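Local coordinates for protein DMATS type aromatic prenyltransferase (Micromonospora olivasterospora, PDB 6ZRY) that probably transfers a dimethylallyl group to the indole ring of tryptophan, the substrate bound within its ABBA-type barrel, at residues E165-R169 / L170-A174; V224-A227 / A228-D232. All coordinates share one frame; numbering follows the deposited sequence.

Contact 1: residues E165-R169 / L170-A174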
ATOM      1  N   GLU A 165       0.472 -22.393  -0.152  0.60 22.26           N
ATOM      2  CA  GLU A 165       1.639 -23.096  -0.740  0.60 22.80           C
ATOM      3  C   GLU A 165       2.855 -22.161  -0.743  0.60 22.03           C
ATOM      4  O   GLU A 165       3.953 -22.639  -0.444  0.60 21.83           O
ATOM      5  CB  GLU A 165       1.319 -23.648  -2.126  0.60 24.08           C
ATOM      6  CG  GLU A 165       2.316 -24.697  -2.580  0.60 25.13           C
ATOM      7  CD  GLU A 165       2.822 -25.637  -1.491  0.60 25.72           C
ATOM      8  OE1 GLU A 165       4.033 -25.602  -1.241  0.60 26.68           O
ATOM      9  OE2 GLU A 165       1.994 -26.410  -0.884  0.60 25.93           O
ATOM     10  N   ALA A 166       2.671 -20.869  -1.054  1.00 21.65           N
ATOM     11  CA  ALA A 166       3.781 -19.888  -1.020  1.00 20.83           C
ATOM     12  C   ALA A 166       4.334 -19.759   0.405  1.00 20.93           C
ATOM     13  O   ALA A 166       5.571 -19.758   0.559  1.00 21.24           O
ATOM     14  CB  ALA A 166       3.332 -18.573  -1.574  1.00 20.75           C
ATOM     15  N   LEU A 167       3.474 -19.646   1.429  1.00 20.89           N
ATOM     16  CA  LEU A 167       3.957 -19.502   2.820  1.00 21.87           C
ATOM     17  C   LEU A 167       4.648 -20.796   3.264  1.00 22.68           C
ATOM     18  O   LEU A 167       5.713 -20.694   3.853  1.00 23.37           O
ATOM     19  CB  LEU A 167       2.804 -19.136   3.739  1.00 22.80           C
ATOM     20  CG  LEU A 167       2.234 -17.748   3.530  1.00 23.19           C
ATOM     21  CD1 LEU A 167       1.086 -17.517   4.490  1.00 24.12           C
ATOM     22  CD2 LEU A 167       3.306 -16.696   3.710  1.00 23.50           C
ATOM     23  N   HIS A 168       4.104 -21.969   2.932  1.00 23.08           N
ATOM     24  CA  HIS A 168       4.755 -23.275   3.255  1.00 24.10           C
ATOM     25  C   HIS A 168       6.174 -23.311   2.672  1.00 25.20           C
ATOM     26  O   HIS A 168       7.127 -23.656   3.402  1.00 25.35           O
ATOM     27  CB  HIS A 168       3.910 -24.450   2.747  1.00 23.92           C
ATOM     28  CG  HIS A 168       4.570 -25.762   2.981  1.00 23.79           C
ATOM     29  ND1 HIS A 168       5.038 -26.128   4.216  1.00 23.56           N
ATOM     30  CD2 HIS A 168       4.889 -26.751   2.148  1.00 24.06           C
ATOM     31  CE1 HIS A 168       5.617 -27.296   4.125  1.00 23.93           C
ATOM     32  NE2 HIS A 168       5.539 -27.696   2.878  1.00 23.79           N
ATOM     33  N   ARG A 169       6.336 -22.931   1.417  1.00 26.41           N
ATOM     34  CA  ARG A 169       7.667 -22.929   0.768  1.00 29.40           C
ATOM     35  C   ARG A 169       8.622 -22.039   1.547  1.00 29.46           C
ATOM     36  O   ARG A 169       9.793 -22.340   1.577  1.00 30.27           O
ATOM     37  CB  ARG A 169       7.615 -22.433  -0.663  1.00 31.64           C
ATOM     38  CG  ARG A 169       7.004 -23.433  -1.618  1.00 35.15           C
ATOM     39  CD  ARG A 169       7.854 -23.561  -2.843  1.00 38.10           C
ATOM     40  NE  ARG A 169       7.120 -24.265  -3.872  1.00 39.68           N
ATOM     41  CZ  ARG A 169       6.955 -23.841  -5.107  1.00 40.98           C
ATOM     42  NH1 ARG A 169       7.504 -22.704  -5.518  1.00 40.17           N
ATOM     43  NH2 ARG A 169       6.253 -24.582  -5.947  1.00 43.24           N
ATOM     44  N   LEU A 170       8.138 -20.948   2.113  1.00 28.58           N
ATOM     45  CA  LEU A 170       9.032 -19.965   2.766  1.00 28.05           C
ATOM     46  C   LEU A 170       9.358 -20.394   4.193  1.00 27.98           C
ATOM     47  O   LEU A 170      10.196 -19.736   4.800  1.00 28.23           O
ATOM     48  CB  LEU A 170       8.361 -18.600   2.712  1.00 27.17           C
ATOM     49  CG  LEU A 170       8.307 -17.985   1.317  1.00 27.07           C
ATOM     50  CD1 LEU A 170       7.468 -16.713   1.334  1.00 26.03           C
ATOM     51  CD2 LEU A 170       9.714 -17.690   0.802  1.00 27.19           C
ATOM     52  N   GLY A 171       8.718 -21.461   4.709  1.00 27.79           N
ATOM     53  CA  GLY A 171       8.912 -21.928   6.087  1.00 27.57           C
ATOM     54  C   GLY A 171       8.011 -21.184   7.049  1.00 27.32           C
ATOM     55  O   GLY A 171       8.297 -21.183   8.258  1.00 28.94           O
ATOM     56  N   LEU A 172       6.947 -20.602   6.529  1.00 25.69           N
ATOM     57  CA  LEU A 172       5.870 -19.953   7.275  1.00 25.50           C
ATOM     58  C   LEU A 172       4.645 -20.867   7.157  1.00 26.77           C
ATOM     59  O   LEU A 172       4.805 -22.031   6.660  1.00 29.85           O
ATOM     60  CB  LEU A 172       5.641 -18.550   6.684  1.00 25.14           C
ATOM     61  CG  LEU A 172       6.860 -17.610   6.770  1.00 25.50           C
ATOM     62  CD1 LEU A 172       6.641 -16.316   5.995  1.00 25.55           C
ATOM     63  CD2 LEU A 172       7.202 -17.309   8.227  1.00 26.14           C
ATOM     64  N   GLY A 173       3.493 -20.420   7.575  1.00 25.89           N
ATOM     65  CA  GLY A 173       2.259 -21.181   7.363  1.00 26.17           C
ATOM     66  C   GLY A 173       1.423 -21.284   8.626  1.00 25.62           C
ATOM     67  O   GLY A 173       0.206 -21.273   8.487  1.00 25.47           O
ATOM     68  N   ALA A 174       2.043 -21.367   9.809  1.00 26.16           N
ATOM     69  CA  ALA A 174       1.319 -21.608  11.085  1.00 25.97           C
ATOM     70  C   ALA A 174       0.497 -20.363  11.442  1.00 26.34           C
ATOM     71  O   ALA A 174      -0.709 -20.520  11.781  1.00 26.18           O
ATOM     72  CB  ALA A 174       2.262 -21.988  12.189  1.00 26.39           C
TER
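Leu167 and His168, in the last turn of helix 159-170, offer their carbonyls to the residues that end it in a Schellman motif. Leu172 N reaches back to Leu167 O at 2.9 Å, and inside that loop Gly171 N donates to His168 O at 3.0 Å. Both amides sit above the plane of their carbonyl, by 36° and 62° respectively. Leu170 N still makes the helical bond to Ala166 O (3.2 Å), with a weak second one to Leu167 O. Gly171 takes the positive phi of the motif. Gly173, at the N-cap of helix 174-182, has backbone angles at which a CB would clash with the carbonyl oxygen of Leu172.

The apolar contact that accompanies a Schellman motif is made by Leu167 and Leu172, whose side chains meet at an angle through their CD atoms, with Leu167 CD2 4.1 Å from Leu172 CD1. Leu170 turns back along the helix: its CG lies anti to its own carbonyl carbon (chi1 -71°), which brings it to 3.3 Å from Ala166 O. These three leucines share Val210 of strand 209-220, and Leu167 and Leu170 also meet Phe198 of strand 193-201. Arg169 leads away, its NH1 forming a salt bridge with Asp118 and a hydrogen bond to Ser115 O.

The chemistry thus divides by direction: backbone amides take up the carbonyls of Ala166, Leu167 and His168, the leucines pack on the barrel strands, and the arginine ties the turn to the segment around helix 117-120.

Contact 2: residues V224-A227 / A228-D232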
ATOM      1  N   VAL A 224     -13.913  -6.908  11.827  1.00 17.67           N
ATOM      2  CA  VAL A 224     -12.533  -6.620  11.426  1.00 17.51           C
ATOM      3  C   VAL A 224     -11.612  -6.718  12.658  1.00 17.14           C
ATOM      4  O   VAL A 224     -10.493  -7.222  12.519  1.00 17.08           O
ATOM      5  CB  VAL A 224     -12.448  -5.256  10.725  1.00 17.75           C
ATOM      6  CG1 VAL A 224     -11.030  -4.870  10.435  1.00 17.80           C
ATOM      7  CG2 VAL A 224     -13.282  -5.247   9.455  1.00 18.33           C
ATOM      8  N   THR A 225     -12.040  -6.257  13.822  1.00 17.18           N
ATOM      9  CA  THR A 225     -11.213  -6.343  15.069  1.00 16.78           C
ATOM     10  C   THR A 225     -11.189  -7.781  15.562  1.00 16.29           C
ATOM     11  O   THR A 225     -10.215  -8.146  16.195  1.00 16.31           O
ATOM     12  CB  THR A 225     -11.659  -5.344  16.144  1.00 17.45           C
ATOM     13  OG1 THR A 225     -13.050  -5.474  16.415  1.00 17.62           O
ATOM     14  CG2 THR A 225     -11.350  -3.920  15.737  1.00 17.68           C
ATOM     15  N   ARG A 226     -12.215  -8.572  15.291  1.00 15.99           N
ATOM     16  CA  ARG A 226     -12.178 -10.026  15.640  1.00 16.02           C
ATOM     17  C   ARG A 226     -11.102 -10.707  14.760  1.00 16.12           C
ATOM     18  O   ARG A 226     -10.317 -11.495  15.292  1.00 16.79           O
ATOM     19  CB  ARG A 226     -13.544 -10.693  15.467  1.00 15.89           C
ATOM     20  CG  ARG A 226     -13.507 -12.192  15.726  1.00 16.05           C
ATOM     21  CD  ARG A 226     -12.825 -12.644  17.007  1.00 15.81           C
ATOM     22  NE  ARG A 226     -12.784 -14.089  17.023  1.00 16.11           N
ATOM     23  CZ  ARG A 226     -11.941 -14.822  16.329  1.00 16.39           C
ATOM     24  NH1 ARG A 226     -10.994 -14.241  15.600  1.00 16.42           N
ATOM     25  NH2 ARG A 226     -12.042 -16.152  16.343  1.00 17.02           N
ATOM     26  N   ALA A 227     -11.028 -10.365  13.485  1.00 16.31           N
ATOM     27  CA  ALA A 227      -9.957 -10.856  12.593  1.00 16.50           C
ATOM     28  C   ALA A 227      -8.607 -10.402  13.163  1.00 16.71           C
ATOM     29  O   ALA A 227      -7.696 -11.229  13.310  1.00 17.42           O
ATOM     30  CB  ALA A 227     -10.186 -10.390  11.196  1.00 16.77           C
ATOM     31  N   ALA A 228      -8.506  -9.154  13.597  1.00 16.73           N
ATOM     32  CA  ALA A 228      -7.223  -8.614  14.099  1.00 17.37           C
ATOM     33  C   ALA A 228      -6.781  -9.333  15.376  1.00 18.07           C
ATOM     34  O   ALA A 228      -5.574  -9.390  15.636  1.00 18.59           O
ATOM     35  CB  ALA A 228      -7.333  -7.130  14.316  1.00 17.16           C
ATOM     36  N   SER A 229      -7.721  -9.841  16.169  1.00 19.40           N
ATOM     37  CA  SER A 229      -7.444 -10.385  17.516  1.00 20.45           C
ATOM     38  C   SER A 229      -6.600 -11.665  17.452  1.00 20.30           C
ATOM     39  O   SER A 229      -6.123 -12.063  18.525  1.00 20.98           O
ATOM     40  CB  SER A 229      -8.713 -10.575  18.320  1.00 21.30           C
ATOM     41  OG  SER A 229      -9.555 -11.524  17.727  1.00 23.61           O
ATOM     42  N   VAL A 230      -6.372 -12.281  16.277  1.00 19.89           N
ATOM     43  CA  VAL A 230      -5.406 -13.430  16.173  1.00 20.26           C
ATOM     44  C   VAL A 230      -3.972 -12.919  16.334  1.00 20.77           C
ATOM     45  O   VAL A 230      -3.085 -13.748  16.608  1.00 20.94           O
ATOM     46  CB  VAL A 230      -5.531 -14.286  14.886  1.00 20.57           C
ATOM     47  CG1 VAL A 230      -6.917 -14.904  14.748  1.00 20.86           C
ATOM     48  CG2 VAL A 230      -5.140 -13.528  13.624  1.00 20.16           C
ATOM     49  N   VAL A 231      -3.728 -11.620  16.163  1.00 21.23           N
ATOM     50  CA  VAL A 231      -2.366 -11.046  16.278  1.00 22.45           C
ATOM     51  C   VAL A 231      -2.004 -10.845  17.744  1.00 24.99           C
ATOM     52  O   VAL A 231      -2.800 -10.199  18.498  1.00 23.46           O
ATOM     53  CB  VAL A 231      -2.251  -9.731  15.506  1.00 22.29           C
ATOM     54  CG1 VAL A 231      -0.834  -9.160  15.563  1.00 22.53           C
ATOM     55  CG2 VAL A 231      -2.748  -9.896  14.059  1.00 22.33           C
ATOM     56  N   ASP A 232      -0.781 -11.252  18.079  1.00 28.20           N
ATOM     57  CA  ASP A 232      -0.087 -10.999  19.359  1.00 31.18           C
ATOM     58  C   ASP A 232      -0.192  -9.545  19.763  1.00 31.45           C
ATOM     59  O   ASP A 232       0.314  -8.691  19.018  1.00 31.77           O
ATOM     60  CB  ASP A 232       1.406 -11.295  19.251  1.00 33.92           C
ATOM     61  CG  ASP A 232       1.756 -12.727  19.533  1.00 36.57           C
ATOM     62  OD1 ASP A 232       0.841 -13.570  19.519  1.00 39.41           O
ATOM     63  OD2 ASP A 232       2.945 -12.985  19.779  1.00 41.91           O
TER
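Ser229 OG and Val230 CG1 both approach the flat guanidinium of Arg226 obliquely, with NH1 3.7 Å from OG and 4.2 Å from CG1. This is the C-terminal end of helix 221-228, which leaves strand 209-220 of the ABBA barrel and unwinds into a type I beta turn from Ala228 to Val231. The arginine chain bends at chi2 (49°), bringing its end back beside the serine, while NH1 donates a hydrogen bond to His182 O.

Ser229 grips Arg226 O twice. Ser229 OG donates to Arg226 O over 2.6 Å, tilted from the carbonyl plane, whereas Ser229 N reaches Arg226 O at 3.2 Å from well above that plane, 72° out. A chi1 of 64° sets OG between the backbone N and the carbonyl carbon, from where it can turn back three residues. With an alanine here the hydroxyl is gone, and Arg226 O would probably be left with the steeply placed amide as its remaining donor of the two.

One residue earlier, Ala228 N holds Val224 O at 3.0 Å, the regular helical bond. The Ala228 methyl touches both Ile239 of helix 236-247 and Tyr274 of strand 273-278. Val231 N then closes the turn on Ala228 O. Beside the weak bond from Val230 N to Ala227 O, Val230 CG2 stands 3.5 Å from Ala227 O.

Contacts 1 and 2 both terminate helices on the barrel's flank, and they follow one another along the chain. Their centres lie 20 Å apart and their nearest atoms about 8 Å, so they do not touch. Strand 209-220 connects them: Val210 near its start touches the leucines of contact 1, and its end runs straight into helix 221-228 of contact 2. Both come within about 9 Å of the side chain of Asp269, a calcium ligand of this protein although no calcium is bound to this chain: contact 1 through Gly173, contact 2 through the side chain of Val230. Neither supplies a tryptophan-pocket residue; the Val224 side chain is about 12 Å from the bound tryptophan.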